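Local structure of alpha-L-rhamnosidase (Streptomyces avermitilis, 3W5M) at residues A[384-388]-A[635-639]; A[538-543]-A[906-912]. The protein hydrolyses terminal non-reducing alpha-L-rhamnose residues from alpha-L-rhamnosides, including citrus flavonoids such as naringin and the arabinogalactan-protein gum arabic. The contacts are given in a common frame with arbitrary orientation. Numbering follows the deposited sequence.

Contact 1 (A[384-388]-A[635-639]); sequences NVGMF and DERLG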
loop_
_atom_site.group_PDB
_atom_site.type_symbol
_atom_site.label_atom_id
_atom_site.label_comp_id
_atom_site.label_asym_id
_atom_site.label_seq_id
_atom_site.Cartn_x
_atom_site.Cartn_y
_atom_site.Cartn_z
ATOM N N ASN A 384 1.253 7.801 -12.994
ATOM C CA ASN A 384 1.268 6.363 -13.368
ATOM C C ASN A 384 0.723 5.457 -12.258
ATOM O O ASN A 384 1.062 5.616 -11.085
ATOM C CB ASN A 384 2.675 5.894 -13.742
ATOM C CG ASN A 384 3.189 6.537 -15.002
ATOM O OD1 ASN A 384 2.443 6.715 -15.982
ATOM N ND2 ASN A 384 4.490 6.898 -14.993
ATOM N N VAL A 385 -0.099 4.476 -12.627
ATOM C CA VAL A 385 -0.702 3.563 -11.663
ATOM C C VAL A 385 -0.557 2.192 -12.302
ATOM O O VAL A 385 -0.966 1.996 -13.460
ATOM C CB VAL A 385 -2.203 3.871 -11.445
ATOM C CG1 VAL A 385 -2.890 2.763 -10.656
ATOM C CG2 VAL A 385 -2.390 5.219 -10.756
ATOM N N GLY A 386 0.048 1.270 -11.556
ATOM C CA GLY A 386 0.281 -0.110 -12.034
ATOM C C GLY A 386 0.932 -0.147 -13.414
ATOM O O GLY A 386 1.855 0.616 -13.704
ATOM N N MET A 387 0.437 -1.043 -14.270
ATOM C CA MET A 387 0.970 -1.164 -15.623
ATOM C C MET A 387 0.083 -0.435 -16.653
ATOM O O MET A 387 0.072 -0.747 -17.859
ATOM C CB MET A 387 1.267 -2.650 -15.940
ATOM C CG MET A 387 0.337 -3.687 -15.325
ATOM S SD MET A 387 0.392 -4.130 -13.553
ATOM C CE MET A 387 -0.822 -5.457 -13.619
ATOM N N PHE A 388 -0.616 0.600 -16.180
ATOM C CA PHE A 388 -1.721 1.208 -16.908
ATOM C C PHE A 388 -1.517 2.662 -17.323
ATOM O O PHE A 388 -2.383 3.257 -17.953
ATOM C CB PHE A 388 -3.022 1.047 -16.086
ATOM C CG PHE A 388 -3.281 -0.369 -15.674
ATOM C CD1 PHE A 388 -3.413 -1.366 -16.650
ATOM C CD2 PHE A 388 -3.381 -0.711 -14.331
ATOM C CE1 PHE A 388 -3.617 -2.681 -16.284
ATOM C CE2 PHE A 388 -3.597 -2.029 -13.963
ATOM C CZ PHE A 388 -3.712 -3.008 -14.942
ATOM N N ASP A 635 6.034 -1.955 -11.366
ATOM C CA ASP A 635 4.890 -1.186 -11.885
ATOM C C ASP A 635 3.547 -1.949 -11.663
ATOM O O ASP A 635 2.851 -2.304 -12.624
ATOM C CB ASP A 635 5.090 -0.856 -13.362
ATOM C CG ASP A 635 5.234 -2.121 -14.239
ATOM O OD1 ASP A 635 5.385 -3.255 -13.691
ATOM O OD2 ASP A 635 5.219 -1.972 -15.495
ATOM N N GLU A 636 3.203 -2.196 -10.395
ATOM C CA GLU A 636 1.941 -2.838 -10.055
ATOM C C GLU A 636 1.417 -2.139 -8.798
ATOM O O GLU A 636 0.854 -1.078 -8.932
ATOM C CB GLU A 636 2.103 -4.365 -9.941
ATOM C CG GLU A 636 0.764 -5.071 -9.971
ATOM C CD GLU A 636 0.819 -6.456 -10.577
ATOM O OE1 GLU A 636 1.941 -6.942 -10.897
ATOM O OE2 GLU A 636 -0.283 -7.050 -10.749
ATOM N N ARG A 637 1.665 -2.671 -7.605
ATOM C CA ARG A 637 1.270 -1.998 -6.338
ATOM C C ARG A 637 -0.223 -1.781 -6.285
ATOM O O ARG A 637 -0.689 -0.682 -5.978
ATOM C CB ARG A 637 1.996 -0.647 -6.193
ATOM C CG ARG A 637 3.413 -0.721 -6.754
ATOM C CD ARG A 637 4.233 0.477 -6.263
ATOM N NE ARG A 637 5.506 0.583 -6.967
ATOM C CZ ARG A 637 6.289 1.653 -6.845
ATOM N NH1 ARG A 637 5.882 2.647 -6.062
ATOM N NH2 ARG A 637 7.441 1.740 -7.512
ATOM N N LEU A 638 -0.961 -2.845 -6.620
ATOM C CA LEU A 638 -2.413 -2.807 -6.658
ATOM C C LEU A 638 -2.988 -3.566 -5.475
ATOM O O LEU A 638 -2.292 -4.396 -4.873
ATOM C CB LEU A 638 -2.899 -3.424 -7.973
ATOM C CG LEU A 638 -2.302 -2.771 -9.231
ATOM C CD1 LEU A 638 -2.866 -3.499 -10.443
ATOM C CD2 LEU A 638 -2.680 -1.295 -9.336
ATOM N N GLY A 639 -4.246 -3.258 -5.133
ATOM C CA GLY A 639 -4.912 -3.856 -3.968
ATOM C C GLY A 639 -5.447 -5.236 -4.321
ATOM O O GLY A 639 -6.656 -5.428 -4.460
HETATM O O HOH W 1 0.578 1.721 -8.781
#

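Contact 2 (A[538-543]-A[906-912]); sequences YTANLR and FQTPEMN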
loop_
_atom_site.group_PDB
_atom_site.type_symbol
_atom_site.label_atom_id
_atom_site.label_comp_id
_atom_site.label_asym_id
_atom_site.label_seq_id
_atom_site.Cartn_x
_atom_site.Cartn_y
_atom_site.Cartn_z
ATOM N N TYR A 538 20.187 -4.857 -9.835
ATOM C CA TYR A 538 19.337 -5.532 -10.785
ATOM C C TYR A 538 17.966 -4.890 -10.705
ATOM O O TYR A 538 17.377 -4.853 -9.619
ATOM C CB TYR A 538 19.214 -7.022 -10.411
ATOM C CG TYR A 538 18.239 -7.800 -11.275
ATOM C CD1 TYR A 538 18.592 -8.232 -12.554
ATOM C CD2 TYR A 538 16.961 -8.113 -10.816
ATOM C CE1 TYR A 538 17.700 -8.954 -13.352
ATOM C CE2 TYR A 538 16.070 -8.844 -11.600
ATOM C CZ TYR A 538 16.443 -9.265 -12.868
ATOM O OH TYR A 538 15.557 -10.004 -13.643
ATOM N N THR A 539 17.459 -4.413 -11.840
ATOM C CA THR A 539 16.184 -3.679 -11.865
ATOM C C THR A 539 15.202 -4.227 -12.900
ATOM O O THR A 539 14.099 -3.721 -13.016
ATOM C CB THR A 539 16.370 -2.161 -12.153
ATOM O OG1 THR A 539 17.122 -1.994 -13.353
ATOM C CG2 THR A 539 17.062 -1.443 -11.015
ATOM N N ALA A 540 15.582 -5.262 -13.650
ATOM C CA ALA A 540 14.704 -5.789 -14.703
ATOM C C ALA A 540 13.305 -6.205 -14.200
ATOM O O ALA A 540 12.300 -6.078 -14.925
ATOM C CB ALA A 540 15.377 -6.946 -15.423
ATOM N N ASN A 541 13.237 -6.671 -12.959
ATOM C CA ASN A 541 11.951 -7.138 -12.384
ATOM C C ASN A 541 10.987 -5.983 -12.053
ATOM O O ASN A 541 9.804 -6.203 -11.758
ATOM C CB ASN A 541 12.195 -8.038 -11.164
ATOM C CG ASN A 541 12.702 -7.274 -9.952
ATOM O OD1 ASN A 541 13.674 -6.505 -10.025
ATOM N ND2 ASN A 541 12.036 -7.476 -8.823
ATOM N N LEU A 542 11.516 -4.748 -12.086
ATOM C CA LEU A 542 10.702 -3.570 -11.848
ATOM C C LEU A 542 9.861 -3.205 -13.078
ATOM O O LEU A 542 8.920 -2.403 -12.977
ATOM C CB LEU A 542 11.571 -2.378 -11.390
ATOM C CG LEU A 542 12.522 -2.569 -10.198
ATOM C CD1 LEU A 542 13.213 -1.236 -9.933
ATOM C CD2 LEU A 542 11.834 -3.068 -8.919
ATOM N N ARG A 543 10.190 -3.806 -14.232
ATOM C CA ARG A 543 9.496 -3.605 -15.468
ATOM C C ARG A 543 9.486 -2.110 -15.823
ATOM O O ARG A 543 10.542 -1.487 -15.850
ATOM C CB ARG A 543 8.092 -4.263 -15.423
ATOM C CG ARG A 543 8.185 -5.714 -14.949
ATOM C CD ARG A 543 6.876 -6.482 -15.163
ATOM N NE ARG A 543 5.740 -5.809 -14.553
ATOM C CZ ARG A 543 4.660 -6.410 -14.049
ATOM N NH1 ARG A 543 4.546 -7.749 -14.052
ATOM N NH2 ARG A 543 3.689 -5.657 -13.528
ATOM N N PHE A 906 17.966 -15.411 -11.753
ATOM C CA PHE A 906 16.655 -14.895 -11.363
ATOM C C PHE A 906 15.563 -15.547 -12.181
ATOM O O PHE A 906 15.781 -15.949 -13.325
ATOM C CB PHE A 906 16.609 -13.374 -11.559
ATOM C CG PHE A 906 17.563 -12.627 -10.693
ATOM C CD1 PHE A 906 17.506 -12.746 -9.305
ATOM C CD2 PHE A 906 18.505 -11.752 -11.257
ATOM C CE1 PHE A 906 18.381 -12.037 -8.492
ATOM C CE2 PHE A 906 19.383 -11.060 -10.444
ATOM C CZ PHE A 906 19.320 -11.190 -9.067
ATOM N N GLN A 907 14.383 -15.659 -11.589
ATOM C CA GLN A 907 13.208 -16.028 -12.338
ATOM C C GLN A 907 12.900 -14.923 -13.346
ATOM O O GLN A 907 13.596 -13.878 -13.378
ATOM C CB GLN A 907 12.020 -16.271 -11.393
ATOM C CG GLN A 907 11.706 -17.747 -11.168
ATOM C CD GLN A 907 11.023 -18.402 -12.345
ATOM O OE1 GLN A 907 10.768 -17.773 -13.379
ATOM N NE2 GLN A 907 10.701 -19.684 -12.188
ATOM N N THR A 908 11.875 -15.126 -14.163
ATOM C CA THR A 908 11.611 -14.191 -15.246
ATOM C C THR A 908 11.183 -12.803 -14.754
ATOM O O THR A 908 10.209 -12.692 -13.998
ATOM C CB THR A 908 10.568 -14.691 -16.254
ATOM O OG1 THR A 908 10.272 -13.631 -17.165
ATOM C CG2 THR A 908 9.258 -15.103 -15.570
ATOM N N PRO A 909 11.879 -11.746 -15.234
ATOM C CA PRO A 909 11.525 -10.352 -14.903
ATOM C C PRO A 909 10.137 -9.948 -15.395
ATOM O O PRO A 909 9.659 -8.861 -15.068
ATOM C CB PRO A 909 12.605 -9.531 -15.629
ATOM C CG PRO A 909 13.076 -10.415 -16.751
ATOM C CD PRO A 909 13.036 -11.810 -16.157
ATOM N N GLU A 910 9.490 -10.800 -16.181
ATOM C CA GLU A 910 8.130 -10.522 -16.598
ATOM C C GLU A 910 7.206 -10.517 -15.388
ATOM O O GLU A 910 6.196 -9.824 -15.388
ATOM C CB GLU A 910 7.641 -11.532 -17.632
ATOM C CG GLU A 910 8.024 -11.158 -19.057
ATOM C CD GLU A 910 7.963 -12.340 -20.008
ATOM O OE1 GLU A 910 7.617 -13.458 -19.553
ATOM O OE2 GLU A 910 8.271 -12.152 -21.212
ATOM N N MET A 911 7.552 -11.301 -14.374
ATOM C CA MET A 911 6.827 -11.265 -13.093
ATOM C C MET A 911 7.668 -11.917 -11.992
ATOM O O MET A 911 7.664 -13.143 -11.835
ATOM C CB MET A 911 5.437 -11.921 -13.217
ATOM C CG MET A 911 4.476 -11.559 -12.084
ATOM S SD MET A 911 3.072 -12.716 -12.026
ATOM C CE MET A 911 3.910 -14.188 -11.456
ATOM N N ASN A 912 8.417 -11.095 -11.249
ATOM C CA ASN A 912 9.294 -11.604 -10.205
ATOM C C ASN A 912 9.641 -10.626 -9.091
ATOM O O ASN A 912 10.746 -10.054 -9.057
ATOM C CB ASN A 912 10.602 -12.166 -10.794
ATOM C CG ASN A 912 11.365 -12.991 -9.787
ATOM O OD1 ASN A 912 10.760 -13.686 -8.972
ATOM N ND2 ASN A 912 12.699 -12.912 -9.814
HETATM O O HOH W 2 13.460 -11.298 -12.265
HETATM O O HOH W 3 8.551 -8.478 -12.460
#

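Contact 1 (A[384-388]-A[635-639])
The tip of a type II' beta turn, Val385 to Phe388 (Phe388 N to Val385 O 3.1 Å), presses against the irregular loop 635-639. Gly386, at positive phi, abuts that loop's peptide carbonyls: its C lies 3.0 Å from Asp635 O, its CA 3.3 Å from Glu636 O in a CA-H...O contact. A CB here would crowd Leu638 CD2. No direct hydrogen bond crosses; a water bridges Gly386 N (2.9 Å) to Glu636 O (2.8 Å). Leu638, the bump of 635-639, fits the hollow formed by Val385 (CG1 to CD2 4.3 Å), Gly386 (CA to CD2 4.2 Å), Met387 (CE to CD1 4.3 Å) and the Phe388 ring edge (CE2 to CD1 3.9 Å). Met387 CE also lies 3.3 Å from OE2 of Glu636, the inferred proton donor, whose OE1 is salt-bridged to Arg634 and OE2 hydrogen-bonded to Trp640 NE1. Lying between helix 379-382 and strand 398-407, the turn sets the rhamnosidase N-terminal family region (about 314-484) against the catalytic (alpha/alpha)6-barrel domain, whose loop here links helices 607-622 and 641-654.

Contact 2 (A[538-543]-A[906-912])
Two compact backbone turns face each other here. Residues 540-542 form a short 3-10 segment, with Leu542 N bonded to Thr539 O (2.9 Å) and Arg543 N to Ala540 O (3.2 Å). Opposite it, Thr908 to Met911 make a type I beta turn, closed by Met911 N to Thr908 O (3.0 Å) and reinforced by an ST turn in which Thr908 OG1 accepts from Glu910 N (3.1 Å). By CA positions the two backbones are nearest at Asn541 and Pro909, 4.1 Å apart. A water ties them together, donating to Asn541 O (2.7 Å) and Pro909 O (2.9 Å) and accepting from Asn912 N (2.9 Å).

Pro909 CB packs against Ala540 CB (3.8 Å) and Tyr538 OH (3.6 Å). Beyond it, the Tyr538 and Phe906 rings overlap obliquely, their centroids 4.2 Å apart and planes at 31°. A second water links Tyr538 OH (2.8 Å), Gln907 O (2.8 Å) and Asn912 ND2 (3.0 Å); Asn912 OD1 is hydrogen-bonded to Ser899 OG. Asn541 ND2 bonds directly to Asn912 O (2.9 Å). Arg543 divides its guanidinium: NH1 bonds Glu910 O (3.0 Å), and NE forms a salt bridge with Asp635, a rhamnose-binding residue.

This is an interdomain contact. The concanavalin-like domain supplies the loop leading from strand 537-538 towards strand 548-552, with Val530 of strand 530-531 beside both aromatic rings; it packs on the catalytic domain's loop between helices 883-887 and 923-929, and its Arg543 reaches on to the sugar-binding residues.

In the fold
Contacts 1 and 2, with centres 15 Å apart, meet through Arg543. Its NE forms a salt bridge to Asp635 OD1 at 2.7 Å, its NH2 a long, weak ion pair with Glu636 OE1 at 3.4 Å, and NH2 also packs against Met387 SD at 3.6 Å. One arginine of the concanavalin-like domain therefore touches both segments of contact 1. Asp635 and Glu636 bind alpha-L-rhamnose, and the Glu636 side chain lies about 6 Å from that of Glu895, the inferred proton acceptor. A bound Tris molecule lies about 4 Å from the side chains of both Glu636 and Met911, consistent with both contacts bordering the sugar pocket.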